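Local coordinates for protein phosphatidylinositol-specific phospholipase C (Listeria monocytogenes, PDB 2PLC) that belongs to the bacterial phosphatidylinositol-specific phospholipase C family, whose X domain is part of a TIM-barrel fold, at residues A[120-123]-A[124-128]. Numbering follows the deposited sequence.
Sequences QPLI and NIYKD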
loop_
_atom_site.group_PDB
_atom_site.type_symbol
_atom_site.label_atom_id
_atom_site.label_comp_id
_atom_site.label_asym_id
_atom_site.label_seq_id
_atom_site.Cartn_x
_atom_site.Cartn_y
_atom_site.Cartn_z
ATOM N N GLN A 120 8.500 7.753 16.277
ATOM C CA GLN A 120 7.486 8.416 17.102
ATOM C C GLN A 120 7.426 9.940 17.023
ATOM O O GLN A 120 6.357 10.501 16.791
ATOM C CB GLN A 120 7.581 7.951 18.558
ATOM C CG GLN A 120 7.161 6.501 18.752
ATOM C CD GLN A 120 7.104 6.084 20.206
ATOM O OE1 GLN A 120 7.100 6.925 21.109
ATOM N NE2 GLN A 120 7.052 4.778 20.444
ATOM N N PRO A 121 8.565 10.631 17.216
ATOM C CA PRO A 121 8.564 12.099 17.148
ATOM C C PRO A 121 8.057 12.619 15.803
ATOM O O PRO A 121 7.420 13.668 15.736
ATOM C CB PRO A 121 10.036 12.447 17.355
ATOM C CG PRO A 121 10.520 11.338 18.244
ATOM C CD PRO A 121 9.897 10.129 17.602
ATOM N N LEU A 122 8.330 11.864 14.741
ATOM C CA LEU A 122 7.913 12.228 13.388
ATOM C C LEU A 122 6.429 12.004 13.151
ATOM O O LEU A 122 5.758 12.834 12.545
ATOM C CB LEU A 122 8.698 11.425 12.357
ATOM C CG LEU A 122 9.618 12.220 11.440
ATOM C CD1 LEU A 122 10.121 11.289 10.356
ATOM C CD2 LEU A 122 8.877 13.401 10.827
ATOM N N ILE A 123 5.941 10.845 13.576
ATOM C CA ILE A 123 4.535 10.503 13.418
ATOM C C ILE A 123 3.677 11.463 14.243
ATOM O O ILE A 123 2.693 12.007 13.746
ATOM C CB ILE A 123 4.260 9.039 13.859
ATOM C CG1 ILE A 123 5.033 8.057 12.970
ATOM C CG2 ILE A 123 2.769 8.742 13.815
ATOM C CD1 ILE A 123 4.731 8.177 11.482
ATOM N N ASN A 124 4.098 11.707 15.481
ATOM C CA ASN A 124 3.387 12.598 16.397
ATOM C C ASN A 124 3.212 14.016 15.852
ATOM O O ASN A 124 2.265 14.716 16.211
ATOM C CB ASN A 124 4.103 12.637 17.746
ATOM C CG ASN A 124 3.278 13.304 18.819
ATOM O OD1 ASN A 124 2.095 12.999 18.993
ATOM N ND2 ASN A 124 3.895 14.226 19.546
ATOM N N ILE A 125 4.134 14.437 14.995
ATOM C CA ILE A 125 4.078 15.761 14.382
ATOM C C ILE A 125 2.897 15.847 13.414
ATOM O O ILE A 125 2.293 16.907 13.238
ATOM C CB ILE A 125 5.398 16.062 13.615
ATOM C CG1 ILE A 125 6.554 16.153 14.603
ATOM C CG2 ILE A 125 5.296 17.336 12.815
ATOM C CD1 ILE A 125 6.241 17.006 15.818
ATOM N N TYR A 126 2.564 14.714 12.805
ATOM C CA TYR A 126 1.477 14.639 11.837
ATOM C C TYR A 126 0.291 13.825 12.337
ATOM O O TYR A 126 -0.497 13.328 11.535
ATOM C CB TYR A 126 1.998 14.022 10.536
ATOM C CG TYR A 126 3.067 14.842 9.855
ATOM C CD1 TYR A 126 2.730 15.966 9.102
ATOM C CD2 TYR A 126 4.412 14.489 9.948
ATOM C CE1 TYR A 126 3.702 16.715 8.455
ATOM C CE2 TYR A 126 5.394 15.234 9.303
ATOM C CZ TYR A 126 5.027 16.343 8.558
ATOM O OH TYR A 126 5.977 17.073 7.890
ATOM N N LYS A 127 0.134 13.735 13.656
ATOM C CA LYS A 127 -0.950 12.958 14.254
ATOM C C LYS A 127 -2.368 13.295 13.776
ATOM O O LYS A 127 -3.241 12.425 13.767
ATOM C CB LYS A 127 -0.870 13.000 15.782
ATOM C CG LYS A 127 -1.041 14.370 16.394
ATOM C CD LYS A 127 -0.868 14.295 17.903
ATOM C CE LYS A 127 -1.201 15.622 18.556
ATOM N NZ LYS A 127 -2.618 16.022 18.305
ATOM N N ASP A 128 -2.594 14.533 13.350
ATOM C CA ASP A 128 -3.916 14.925 12.863
ATOM C C ASP A 128 -4.247 14.276 11.521
ATOM O O ASP A 128 -5.392 14.330 11.067
ATOM C CB ASP A 128 -4.031 16.449 12.749
ATOM C CG ASP A 128 -4.095 17.137 14.103
ATOM O OD1 ASP A 128 -4.646 16.547 15.059
ATOM O OD2 ASP A 128 -3.600 18.278 14.209
#
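A Leu122 methyl and backbone oxygen meet the edge of the Tyr126 ring near the C-terminal end of helix 114-125, an outer helix of the TIM-barrel fold, where a helix already kinked at Pro121 and Leu122 ends in tighter turns. The Tyr126 side chain can be followed outward from the backbone. Its CB passes 3.9 Å from Ile123 O. With CG set beside its own backbone N and anti to the carbonyl carbon (chi1 -63°), the ring extends across the helix, with its CD2 edge facing Leu122. There CD2 brings the ring edge to Leu122 O at 3.4 Å, with the oxygen lying near the ring plane. One atom further, CE2 packs against the Leu122 methyl CD2 at 4.2 Å, while Ile125 CG2 sits over one ring face, displaced toward its rim. Leu86, Glu87 and Thr90 of helix 82-95 also touch the tyrosine, and Leu122 reaches Leu82, so the pair joins the two helices. The buried Ile123 packs instead on Leu164, Ile166 and Phe171 of strands 164-166 and 169-174.

The backbone records the tightening of the helix. Asn124 N donates a nearly straight i to i-4 bond to Gln120 O (2.9 Å), but Ile125 N bonds weakly to Leu122 O, at 3.3 Å. Tyr126 N then takes the three-residue step of a 3-10 turn to Ile123 O, 2.9 Å away. This last bond is bent to 138° at the hydrogen. Its donor N stands 52° out of the Ile123 carbonyl plane.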